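Local coordinates for protein glucokinase (Thermus thermophilus, PDB 3VOV) that catalyses phosphoryl transfer from ATP to hexoses, probably glucose above all, as a zinc-containing sugar kinase of the ROK family, at residues B[130-135]-B[241-246]; B[157-162]-B[174-179]; B[184-189]-B[198-203]; B[228-233]-B[261-266]. One frame throughout, in Å; residues are numbered along the deposited sequence.

Contact 1: B[130-135]-B[241-246]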
loop_
_atom_site.group_PDB
_atom_site.type_symbol
_atom_site.label_atom_id
_atom_site.label_comp_id
_atom_site.label_asym_id
_atom_site.label_seq_id
_atom_site.Cartn_x
_atom_site.Cartn_y
_atom_site.Cartn_z
ATOM N N LEU B 130 -4.537 11.183 20.771
ATOM C CA LEU B 130 -3.286 10.733 20.143
ATOM C C LEU B 130 -2.236 11.748 20.424
ATOM O O LEU B 130 -2.510 12.946 20.377
ATOM C CB LEU B 130 -3.470 10.626 18.623
ATOM C CG LEU B 130 -2.374 9.834 17.886
ATOM C CD1 LEU B 130 -2.638 8.352 18.064
ATOM C CD2 LEU B 130 -2.346 10.220 16.374
ATOM N N THR B 131 -1.054 11.290 20.802
ATOM C CA THR B 131 0.052 12.217 21.010
ATOM C C THR B 131 1.166 11.878 20.051
ATOM O O THR B 131 1.670 10.750 20.051
ATOM C CB THR B 131 0.559 12.230 22.506
ATOM O OG1 THR B 131 1.799 12.937 22.590
ATOM C CG2 THR B 131 0.711 10.834 23.039
ATOM N N VAL B 132 1.546 12.869 19.240
ATOM C CA VAL B 132 2.687 12.739 18.331
ATOM C C VAL B 132 3.881 13.490 18.912
ATOM O O VAL B 132 3.893 14.705 19.006
ATOM C CB VAL B 132 2.322 13.270 16.888
ATOM C CG1 VAL B 132 3.448 13.005 15.876
ATOM C CG2 VAL B 132 1.047 12.600 16.417
ATOM N N SER B 133 4.877 12.733 19.319
ATOM C CA SER B 133 6.110 13.265 19.842
ATOM C C SER B 133 7.239 12.448 19.203
ATOM O O SER B 133 7.232 12.181 18.002
ATOM C CB SER B 133 6.115 13.070 21.376
ATOM O OG SER B 133 7.269 13.628 21.962
ATOM N N THR B 134 8.222 12.073 20.006
ATOM C CA THR B 134 9.299 11.217 19.588
ATOM C C THR B 134 8.720 9.904 19.015
ATOM O O THR B 134 9.134 9.456 17.944
ATOM C CB THR B 134 10.232 10.931 20.805
ATOM O OG1 THR B 134 11.025 12.108 21.067
ATOM C CG2 THR B 134 11.176 9.857 20.451
ATOM N N GLY B 135 7.777 9.315 19.771
ATOM C CA GLY B 135 6.951 8.186 19.357
ATOM C C GLY B 135 5.505 8.646 19.130
ATOM O O GLY B 135 5.201 9.836 19.270
ATOM N N VAL B 241 -12.185 13.734 19.056
ATOM C CA VAL B 241 -10.809 13.285 18.892
ATOM C C VAL B 241 -9.868 14.410 19.322
ATOM O O VAL B 241 -10.005 15.573 18.869
ATOM C CB VAL B 241 -10.550 12.876 17.435
ATOM C CG1 VAL B 241 -9.075 12.504 17.235
ATOM C CG2 VAL B 241 -11.484 11.717 17.063
ATOM N N VAL B 242 -8.903 14.090 20.177
ATOM C CA VAL B 242 -7.950 15.112 20.651
ATOM C C VAL B 242 -6.550 14.761 20.160
ATOM O O VAL B 242 -6.123 13.607 20.298
ATOM C CB VAL B 242 -7.936 15.197 22.216
ATOM C CG1 VAL B 242 -6.955 16.317 22.729
ATOM C CG2 VAL B 242 -9.333 15.445 22.765
ATOM N N LEU B 243 -5.854 15.739 19.576
ATOM C CA LEU B 243 -4.491 15.523 19.098
ATOM C C LEU B 243 -3.514 16.424 19.838
ATOM O O LEU B 243 -3.654 17.657 19.846
ATOM C CB LEU B 243 -4.386 15.776 17.575
ATOM C CG LEU B 243 -3.021 15.612 16.890
ATOM C CD1 LEU B 243 -2.538 14.171 16.984
ATOM C CD2 LEU B 243 -3.097 16.034 15.406
ATOM N N GLY B 244 -2.516 15.800 20.456
ATOM C CA GLY B 244 -1.472 16.543 21.148
ATOM C C GLY B 244 -0.088 16.042 20.801
ATOM O O GLY B 244 0.138 15.418 19.749
ATOM N N GLY B 245 0.829 16.328 21.712
ATOM C CA GLY B 245 2.237 16.033 21.564
ATOM C C GLY B 245 3.011 17.140 20.887
ATOM O O GLY B 245 2.502 17.785 19.990
ATOM N N GLY B 246 4.298 17.263 21.208
ATOM C CA GLY B 246 5.072 18.410 20.750
ATOM C C GLY B 246 5.323 18.454 19.264
ATOM O O GLY B 246 5.458 19.544 18.681
#
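The flat groups here are peptide planes, and their carbonyl oxygens do most of the holding. Leu130 N meets Val242 O at 2.9 Å, and the donor sits nearly on the C=O axis of Val242. The return bond is just as end-on: Gly244 N lies 2.9 Å from Leu130 O, with an almost straight N-H...O angle of 177°. The third peptide is met otherwise, for Val132 N, 3.0 Å from Gly244 O, stands 35° above that carbonyl plane instead of on a lone pair. Together they form a parallel ladder pairing Leu130 with Leu243 and Thr131 with Gly244, the short strand axes passing 4.8 Å apart. The two strands, 127-132 and 240-244, are neighbours in the 3-2-1-4-5 mixed sheet that recurs in the actin-like ATPase clan to which ROK kinases belong. On the face of Leu130 and Leu243, both leucines hold CG anti to the backbone N and lie side by side. Leu243 CD1 reaches 4.0 Å from Leu130 CD2, while the Val132 side chain crosses Leu243 obliquely; Trp256 and Leu259 of helix 253-265 also touch Leu243. On the face of Thr131, OG1 stands anti to the backbone N and comes within 3.3 Å of Gly245 CA. A CB on Gly245 would collide with Thr131 OG1 and Val132 O, and the positive phi of 89° likewise favours glycine at this N-cap, immediately ahead of helix 246-249.

Contact 2: B[157-162]-B[174-179]. With ZN (zinc ion), chain G.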
loop_
_atom_site.group_PDB
_atom_site.type_symbol
_atom_site.label_atom_id
_atom_site.label_comp_id
_atom_site.label_asym_id
_atom_site.label_seq_id
_atom_site.Cartn_x
_atom_site.Cartn_y
_atom_site.Cartn_z
ATOM N N LEU B 157 -2.433 3.207 20.307
ATOM C CA LEU B 157 -2.974 3.774 19.069
ATOM C C LEU B 157 -1.888 3.995 18.030
ATOM O O LEU B 157 -2.153 4.034 16.821
ATOM C CB LEU B 157 -3.795 5.058 19.370
ATOM C CG LEU B 157 -4.980 4.886 20.368
ATOM C CD1 LEU B 157 -5.906 6.119 20.426
ATOM C CD2 LEU B 157 -5.844 3.668 20.054
ATOM N N GLY B 158 -0.648 4.112 18.491
ATOM C CA GLY B 158 0.482 4.262 17.578
ATOM C C GLY B 158 0.821 2.992 16.812
ATOM O O GLY B 158 1.611 3.054 15.891
ATOM N N HIS B 159 0.226 1.844 17.171
ATOM C CA HIS B 159 0.689 0.623 16.556
ATOM C C HIS B 159 -0.384 -0.058 15.734
ATOM O O HIS B 159 -0.300 -1.229 15.442
ATOM C CB HIS B 159 1.375 -0.266 17.598
ATOM C CG HIS B 159 2.552 0.416 18.205
ATOM N ND1 HIS B 159 3.796 0.430 17.607
ATOM C CD2 HIS B 159 2.646 1.218 19.292
ATOM C CE1 HIS B 159 4.621 1.171 18.329
ATOM N NE2 HIS B 159 3.942 1.672 19.352
ATOM N N LEU B 160 -1.392 0.698 15.337
ATOM C CA LEU B 160 -2.332 0.175 14.337
ATOM C C LEU B 160 -1.661 0.166 12.978
ATOM O O LEU B 160 -0.906 1.077 12.649
ATOM C CB LEU B 160 -3.613 0.984 14.317
ATOM C CG LEU B 160 -4.587 0.509 15.422
ATOM C CD1 LEU B 160 -4.444 1.324 16.691
ATOM C CD2 LEU B 160 -6.028 0.560 14.860
ATOM N N THR B 161 -1.920 -0.882 12.205
ATOM C CA THR B 161 -1.234 -1.036 10.951
ATOM C C THR B 161 -1.951 -0.158 9.890
ATOM O O THR B 161 -3.069 -0.457 9.530
ATOM C CB THR B 161 -1.266 -2.503 10.527
ATOM O OG1 THR B 161 -0.646 -3.295 11.543
ATOM C CG2 THR B 161 -0.513 -2.715 9.168
ATOM N N LEU B 162 -1.291 0.851 9.355
ATOM C CA LEU B 162 -1.890 1.631 8.288
ATOM C C LEU B 162 -1.262 1.348 6.938
ATOM O O LEU B 162 -1.848 1.685 5.916
ATOM C CB LEU B 162 -1.685 3.121 8.542
ATOM C CG LEU B 162 -2.342 3.678 9.798
ATOM C CD1 LEU B 162 -2.081 5.159 9.802
ATOM C CD2 LEU B 162 -3.868 3.353 9.774
ATOM N N GLU B 174 5.460 -3.491 11.072
ATOM C CA GLU B 174 5.899 -2.523 10.051
ATOM C C GLU B 174 4.664 -1.740 9.618
ATOM O O GLU B 174 3.570 -2.258 9.686
ATOM C CB GLU B 174 6.542 -3.254 8.851
ATOM C CG GLU B 174 5.591 -3.531 7.645
ATOM C CD GLU B 174 4.623 -4.689 7.876
ATOM O OE1 GLU B 174 4.783 -5.497 8.850
ATOM O OE2 GLU B 174 3.699 -4.825 7.047
ATOM N N GLY B 175 4.835 -0.502 9.188
ATOM C CA GLY B 175 3.692 0.259 8.704
ATOM C C GLY B 175 2.731 0.747 9.768
ATOM O O GLY B 175 1.603 1.119 9.435
ATOM N N CYS B 176 3.155 0.692 11.050
ATOM C CA CYS B 176 2.400 1.227 12.180
ATOM C C CYS B 176 2.300 2.715 12.009
ATOM O O CYS B 176 3.204 3.342 11.450
ATOM C CB CYS B 176 3.146 0.914 13.498
ATOM S SG CYS B 176 3.060 -0.794 13.901
ATOM N N LEU B 177 1.245 3.322 12.547
ATOM C CA LEU B 177 1.169 4.770 12.530
ATOM C C LEU B 177 2.461 5.391 13.105
ATOM O O LEU B 177 3.018 6.340 12.532
ATOM C CB LEU B 177 -0.071 5.223 13.320
ATOM C CG LEU B 177 -0.289 6.722 13.514
ATOM C CD1 LEU B 177 -0.260 7.502 12.191
ATOM C CD2 LEU B 177 -1.631 6.969 14.290
ATOM N N GLU B 178 2.955 4.833 14.224
ATOM C CA GLU B 178 4.189 5.371 14.812
ATOM C C GLU B 178 5.327 5.378 13.810
ATOM O O GLU B 178 6.058 6.361 13.655
ATOM C CB GLU B 178 4.624 4.534 16.028
ATOM C CG GLU B 178 5.950 5.039 16.585
ATOM C CD GLU B 178 6.206 4.533 17.999
ATOM O OE1 GLU B 178 5.673 5.153 18.933
ATOM O OE2 GLU B 178 6.911 3.508 18.167
ATOM N N ALA B 179 5.495 4.254 13.150
ATOM C CA ALA B 179 6.638 4.079 12.266
ATOM C C ALA B 179 6.498 4.954 10.983
ATOM O O ALA B 179 7.460 5.095 10.194
ATOM C CB ALA B 179 6.768 2.624 11.896
HETATM ZN ZN ZN G . 4.520 -0.638 15.847
HETATM O O HOH W 1 1.826 -2.636 11.714
#
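Segment 157-162 is irregular and runs beside the turn that leads into helix 177-181, the two backbones joined by three hydrogen bonds and a single bridge between Thr161 and Cys176. Glu178 N reaches a lone pair of Gly158 O in the carbonyl plane at 2.8 Å, whereas Leu177 N approaches Leu160 O nearly along its C=O axis at 3.1 Å, so the first two N-H groups of the helix go to loop carbonyls. Leu162 N closes the other end on Gly175 O (2.9 Å), from above the carbonyl plane. Among the side chains, His159 CG and Cys176 SG both stand anti to the carbonyl carbon, which brings His159 ND1 to 2.2 Å and Cys176 SG to 2.4 Å from the zinc. Glu178 runs alongside the imidazole with its carboxylate 78° from the ring plane, Glu178 OE2 lying 3.3 Å from His159 CE1 at the ring edge; its OE1 bonds Ile136 N. Leu162 and Leu177 lie side by side, their CD1 atoms 3.8 Å apart. Trp270 of a second subunit meets the His159 ring. Cys169 and Cys171 complete the zinc site; the three cysteines and Glu178 belong to the CXCGXXGCXE motif of ROK kinases, to which the earlier loop adds His159.

Contact 3: B[184-189]-B[198-203]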
loop_
_atom_site.group_PDB
_atom_site.type_symbol
_atom_site.label_atom_id
_atom_site.label_comp_id
_atom_site.label_asym_id
_atom_site.label_seq_id
_atom_site.Cartn_x
_atom_site.Cartn_y
_atom_site.Cartn_z
ATOM N N ARG B 184 10.467 10.545 15.494
ATOM C CA ARG B 184 11.630 9.802 15.073
ATOM C C ARG B 184 11.481 9.227 13.682
ATOM O O ARG B 184 12.460 8.975 13.019
ATOM C CB ARG B 184 11.968 8.676 16.048
ATOM C CG ARG B 184 12.539 9.179 17.379
ATOM C CD ARG B 184 12.832 8.025 18.316
ATOM N NE ARG B 184 13.721 7.097 17.661
ATOM C CZ ARG B 184 13.425 5.834 17.387
ATOM N NH1 ARG B 184 14.327 5.073 16.781
ATOM N NH2 ARG B 184 12.261 5.336 17.734
ATOM N N ALA B 185 10.250 8.973 13.257
ATOM C CA ALA B 185 10.018 8.512 11.878
ATOM C C ALA B 185 10.332 9.636 10.869
ATOM O O ALA B 185 10.971 9.417 9.843
ATOM C CB ALA B 185 8.601 8.057 11.750
ATOM N N LEU B 186 9.881 10.849 11.167
ATOM C CA LEU B 186 10.197 11.993 10.315
ATOM C C LEU B 186 11.702 12.215 10.203
ATOM O O LEU B 186 12.241 12.431 9.107
ATOM C CB LEU B 186 9.572 13.245 10.902
ATOM C CG LEU B 186 8.046 13.364 10.967
ATOM C CD1 LEU B 186 7.672 14.622 11.782
ATOM C CD2 LEU B 186 7.448 13.466 9.547
ATOM N N GLU B 187 12.386 12.167 11.343
ATOM C CA GLU B 187 13.838 12.310 11.356
ATOM C C GLU B 187 14.534 11.166 10.615
ATOM O O GLU B 187 15.557 11.404 9.940
ATOM C CB GLU B 187 14.351 12.375 12.790
ATOM C CG GLU B 187 13.788 13.579 13.521
ATOM C CD GLU B 187 14.301 13.722 14.952
ATOM O OE1 GLU B 187 14.785 12.730 15.542
ATOM O OE2 GLU B 187 14.166 14.826 15.483
ATOM N N ARG B 188 14.000 9.939 10.752
ATOM C CA ARG B 188 14.529 8.796 10.018
ATOM C C ARG B 188 14.446 9.055 8.499
ATOM O O ARG B 188 15.435 8.901 7.717
ATOM C CB ARG B 188 13.750 7.522 10.395
ATOM C CG ARG B 188 14.073 6.319 9.496
ATOM C CD ARG B 188 12.915 5.252 9.371
ATOM N NE ARG B 188 11.700 5.847 8.778
ATOM C CZ ARG B 188 10.428 5.552 9.126
ATOM N NH1 ARG B 188 10.135 4.683 10.111
ATOM N NH2 ARG B 188 9.425 6.162 8.500
ATOM N N ASP B 189 13.267 9.459 8.050
ATOM C CA ASP B 189 13.083 9.581 6.596
ATOM C C ASP B 189 13.779 10.860 6.071
ATOM O O ASP B 189 14.241 10.893 4.907
ATOM C CB ASP B 189 11.599 9.636 6.235
ATOM C CG ASP B 189 10.896 8.304 6.455
ATOM O OD1 ASP B 189 11.566 7.246 6.340
ATOM O OD2 ASP B 189 9.683 8.300 6.757
ATOM N N VAL B 198 19.062 15.085 9.865
ATOM C CA VAL B 198 18.034 16.116 9.880
ATOM C C VAL B 198 17.101 15.819 11.005
ATOM O O VAL B 198 16.438 14.753 11.009
ATOM C CB VAL B 198 17.234 16.143 8.580
ATOM C CG1 VAL B 198 16.096 17.229 8.634
ATOM C CG2 VAL B 198 18.181 16.360 7.367
ATOM N N ASP B 199 17.008 16.737 11.961
ATOM C CA ASP B 199 16.067 16.553 13.046
ATOM C C ASP B 199 14.786 17.280 12.707
ATOM O O ASP B 199 14.723 17.945 11.667
ATOM C CB ASP B 199 16.663 16.949 14.423
ATOM C CG ASP B 199 17.069 18.405 14.501
ATOM O OD1 ASP B 199 16.668 19.208 13.626
ATOM O OD2 ASP B 199 17.803 18.738 15.454
ATOM N N THR B 200 13.758 17.124 13.539
ATOM C CA THR B 200 12.450 17.716 13.243
ATOM C C THR B 200 12.507 19.250 13.159
ATOM O O THR B 200 11.787 19.846 12.345
ATOM C CB THR B 200 11.387 17.353 14.283
ATOM O OG1 THR B 200 11.838 17.792 15.562
ATOM C CG2 THR B 200 11.139 15.832 14.320
ATOM N N ARG B 201 13.326 19.896 14.010
ATOM C CA ARG B 201 13.569 21.347 13.834
ATOM C C ARG B 201 14.070 21.726 12.440
ATOM O O ARG B 201 13.502 22.600 11.833
ATOM C CB ARG B 201 14.492 21.941 14.901
ATOM C CG ARG B 201 13.730 22.342 16.139
ATOM C CD ARG B 201 14.319 21.759 17.418
ATOM N NE ARG B 201 15.546 22.436 17.834
ATOM C CZ ARG B 201 16.717 21.840 18.092
ATOM N NH1 ARG B 201 16.886 20.516 17.980
ATOM N NH2 ARG B 201 17.734 22.593 18.469
ATOM N N GLU B 202 15.135 21.073 11.964
ATOM C CA GLU B 202 15.705 21.339 10.640
ATOM C C GLU B 202 14.659 20.950 9.565
ATOM O O GLU B 202 14.415 21.718 8.618
ATOM C CB GLU B 202 17.063 20.611 10.507
ATOM C CG GLU B 202 17.723 20.431 9.103
ATOM C CD GLU B 202 18.320 21.688 8.500
ATOM O OE1 GLU B 202 18.247 22.797 9.098
ATOM O OE2 GLU B 202 18.876 21.578 7.387
ATOM N N LEU B 203 13.997 19.804 9.736
ATOM C CA LEU B 203 12.935 19.390 8.801
ATOM C C LEU B 203 11.838 20.456 8.668
ATOM O O LEU B 203 11.446 20.808 7.551
ATOM C CB LEU B 203 12.326 18.015 9.176
ATOM C CG LEU B 203 11.159 17.524 8.288
ATOM C CD1 LEU B 203 11.597 17.316 6.818
ATOM C CD2 LEU B 203 10.489 16.244 8.884
#
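The tight part of this contact is Glu187 set on Thr200, together with the buried crossing of Leu186 and Leu203 at about a right angle. Leu186 CB touches Leu203 CD2 at 3.7 Å, and Leu217 of helix 212-236 packs against both leucines. Next to them, the extended side chain of Glu187 (CG anti to the carbonyl carbon, chi1 -62°) reaches over the start of helix 200-208. Glu187 OE2 accepts from Thr200 N at 3.0 Å through its anti lone pair, and Thr200 CG2 lies 3.4 Å from Glu187 OE2, so the carboxylate is held by one N-H and lined by a methyl. Asp199 is the N-cap of helix 200-208, and its OD1 accepts from Glu202 N at 2.9 Å, nearly along the C-O axis; the bond from Thr200 N to Glu187, on helix 183-194, is separate from this cap. The negative charges would probably be favoured by the helix end, although Glu187 OE2 and Asp199 OD2 stand only 5.3 Å apart. An alanine in place of Glu187 would remove the acceptor of Thr200 N and the CG packed on its methyl, and would probably loosen the start of the second helix. The looser side faces solvent, where Asp199 OD2 makes a salt bridge of 3.2 Å to NH1 of exposed Arg201. On the far flank of helix 183-194, Arg188 makes a cation-pi contact with Tyr192 of a third subunit.

Contact 4: B[228-233]-B[261-266]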
loop_
_atom_site.group_PDB
_atom_site.type_symbol
_atom_site.label_atom_id
_atom_site.label_comp_id
_atom_site.label_asym_id
_atom_site.label_seq_id
_atom_site.Cartn_x
_atom_site.Cartn_y
_atom_site.Cartn_z
ATOM N N GLY B 228 -5.208 7.568 10.210
ATOM C CA GLY B 228 -5.232 6.650 11.366
ATOM C C GLY B 228 -6.317 7.056 12.361
ATOM O O GLY B 228 -7.038 6.221 12.875
ATOM N N LEU B 229 -6.476 8.351 12.578
ATOM C CA LEU B 229 -7.534 8.870 13.463
ATOM C C LEU B 229 -8.932 8.612 12.875
ATOM O O LEU B 229 -9.831 8.178 13.583
ATOM C CB LEU B 229 -7.309 10.356 13.721
ATOM C CG LEU B 229 -6.077 10.734 14.592
ATOM C CD1 LEU B 229 -5.917 12.255 14.597
ATOM C CD2 LEU B 229 -6.226 10.174 16.050
ATOM N N ALA B 230 -9.100 8.811 11.565
ATOM C CA ALA B 230 -10.411 8.523 10.938
ATOM C C ALA B 230 -10.764 7.044 11.097
ATOM O O ALA B 230 -11.920 6.699 11.296
ATOM C CB ALA B 230 -10.399 8.905 9.428
ATOM N N SER B 231 -9.765 6.180 10.946
ATOM C CA SER B 231 -9.941 4.734 11.020
ATOM C C SER B 231 -10.364 4.331 12.458
ATOM O O SER B 231 -11.309 3.538 12.686
ATOM C CB SER B 231 -8.606 4.081 10.619
ATOM O OG SER B 231 -8.771 2.813 10.049
ATOM N N LEU B 232 -9.709 4.946 13.436
ATOM C CA LEU B 232 -10.053 4.778 14.870
ATOM C C LEU B 232 -11.467 5.240 15.200
ATOM O O LEU B 232 -12.108 4.695 16.078
ATOM C CB LEU B 232 -9.012 5.501 15.768
ATOM C CG LEU B 232 -7.662 4.744 15.796
ATOM C CD1 LEU B 232 -6.488 5.601 16.321
ATOM C CD2 LEU B 232 -7.807 3.423 16.625
ATOM N N VAL B 233 -11.972 6.236 14.485
ATOM C CA VAL B 233 -13.370 6.656 14.668
ATOM C C VAL B 233 -14.345 5.520 14.325
ATOM O O VAL B 233 -15.385 5.368 14.963
ATOM C CB VAL B 233 -13.674 7.915 13.838
ATOM C CG1 VAL B 233 -15.229 8.171 13.740
ATOM C CG2 VAL B 233 -12.949 9.111 14.459
ATOM N N GLU B 261 -7.481 17.603 6.480
ATOM C CA GLU B 261 -8.067 17.247 5.189
ATOM C C GLU B 261 -8.103 15.712 5.004
ATOM O O GLU B 261 -9.126 15.168 4.553
ATOM C CB GLU B 261 -7.348 17.968 4.038
ATOM C CG GLU B 261 -7.859 17.627 2.609
ATOM C CD GLU B 261 -9.333 17.982 2.338
ATOM O OE1 GLU B 261 -9.861 17.480 1.312
ATOM O OE2 GLU B 261 -9.962 18.732 3.131
ATOM N N ALA B 262 -7.036 15.005 5.398
ATOM C CA ALA B 262 -7.037 13.516 5.288
ATOM C C ALA B 262 -8.118 12.903 6.208
ATOM O O ALA B 262 -8.849 11.997 5.823
ATOM C CB ALA B 262 -5.642 12.916 5.594
ATOM N N TYR B 263 -8.223 13.436 7.423
ATOM C CA TYR B 263 -9.238 12.973 8.398
ATOM C C TYR B 263 -10.647 13.158 7.793
ATOM O O TYR B 263 -11.476 12.241 7.813
ATOM C CB TYR B 263 -9.038 13.780 9.696
ATOM C CG TYR B 263 -10.046 13.519 10.825
ATOM C CD1 TYR B 263 -9.929 12.393 11.643
ATOM C CD2 TYR B 263 -11.062 14.437 11.096
ATOM C CE1 TYR B 263 -10.859 12.152 12.680
ATOM C CE2 TYR B 263 -11.939 14.251 12.138
ATOM C CZ TYR B 263 -11.832 13.116 12.925
ATOM O OH TYR B 263 -12.736 12.936 13.950
ATOM N N ARG B 264 -10.909 14.339 7.221
ATOM C CA ARG B 264 -12.206 14.567 6.570
ATOM C C ARG B 264 -12.431 13.657 5.358
ATOM O O ARG B 264 -13.510 13.080 5.230
ATOM C CB ARG B 264 -12.335 16.015 6.163
ATOM C CG ARG B 264 -12.550 16.882 7.401
ATOM C CD ARG B 264 -12.740 18.324 6.980
ATOM N NE ARG B 264 -12.978 19.173 8.143
ATOM C CZ ARG B 264 -12.430 20.375 8.300
ATOM N NH1 ARG B 264 -11.576 20.834 7.382
ATOM N NH2 ARG B 264 -12.704 21.089 9.395
ATOM N N ARG B 265 -11.422 13.507 4.496
ATOM C CA ARG B 265 -11.538 12.551 3.374
ATOM C C ARG B 265 -11.794 11.097 3.803
ATOM O O ARG B 265 -12.394 10.334 3.046
ATOM C CB ARG B 265 -10.276 12.543 2.493
ATOM C CG ARG B 265 -10.146 13.865 1.641
ATOM C CD ARG B 265 -9.081 13.701 0.545
ATOM N NE ARG B 265 -9.492 12.756 -0.506
ATOM C CZ ARG B 265 -8.975 11.542 -0.705
ATOM N NH1 ARG B 265 -7.998 11.060 0.091
ATOM N NH2 ARG B 265 -9.434 10.804 -1.723
ATOM N N TYR B 266 -11.265 10.687 4.960
ATOM C CA TYR B 266 -11.471 9.293 5.448
ATOM C C TYR B 266 -12.670 9.151 6.373
ATOM O O TYR B 266 -12.844 8.096 7.073
ATOM C CB TYR B 266 -10.170 8.692 6.018
ATOM C CG TYR B 266 -9.283 8.217 4.849
ATOM C CD1 TYR B 266 -9.294 6.875 4.431
ATOM C CD2 TYR B 266 -8.552 9.122 4.113
ATOM C CE1 TYR B 266 -8.495 6.443 3.344
ATOM C CE2 TYR B 266 -7.787 8.729 3.015
ATOM C CZ TYR B 266 -7.760 7.409 2.630
ATOM O OH TYR B 266 -6.960 7.035 1.561
#
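Two tyrosine torsions set up this contact between helices 212-236 and 253-265. Tyr263 holds CG anti to the backbone N (chi1 177°), which swings its ring across to the other helix. Tyr266, with CG anti to the carbonyl carbon (chi1 -80°), turns its ring away and offers its CB and backbone. The Tyr263 ring is met at its edge, near its plane, by Ala230 N, 3.7 Å from Tyr263 CD1. Leu229 CB approaches the same CD1 obliquely at 3.9 Å. Further out, the Val233 side chain crosses the tyrosine at about a right angle, Val233 CG2 lying 4.1 Å from Tyr263 CE1. Ala230 CB and Tyr266 CB meet at 3.4 Å, a close fit in which the small residue lets the chains approach: the short helix axes pass 8.4 Å apart, inclined at 34°. A leucine in place of Tyr263 would lack the ring and the hydroxyl, with its hydrogen bond to Pro273 O, and would probably weaken the packing on Leu229 and Val233. Tyr266 OH bonds Glu174 of a second subunit, and Ser231 OG bonds Thr161 N of that subunit too, so this helix pair also borders an interface of the tetramer. No hydrogen bond crosses directly between the two segments and their meeting is mostly apolar, but Lys234 NZ bonds both Ala230 O and Tyr266 O, which implies a polar link at the margin of a carbon-lined contact.

Contact 1 lies nearest the chain's centre, about 7 Å away, and pairs neighbouring strands of the sheet containing 127-132 and 240-244; contacts 2, 3 and 4 lie 14 to 16 Å from it, centre to centre. Contact 4 places helix 212-236 on a face of this sheet, where Leu130 and Val241 touch Leu229. Contact 2 packs against strand 127-132 and the same helix through Leu157 and Leu177. Along the chain, contacts 2 and 3 and segment 228-233 fall between the strands of contact 1, whereas 261-266 follows them. Contacts 3 and 4, whose centres are about 24 Å apart, do not touch. Contacts 2 and 4 share the second-subunit interface, contacts 2 and 3 the third, so the layers packed on this sheet also carry subunit interfaces.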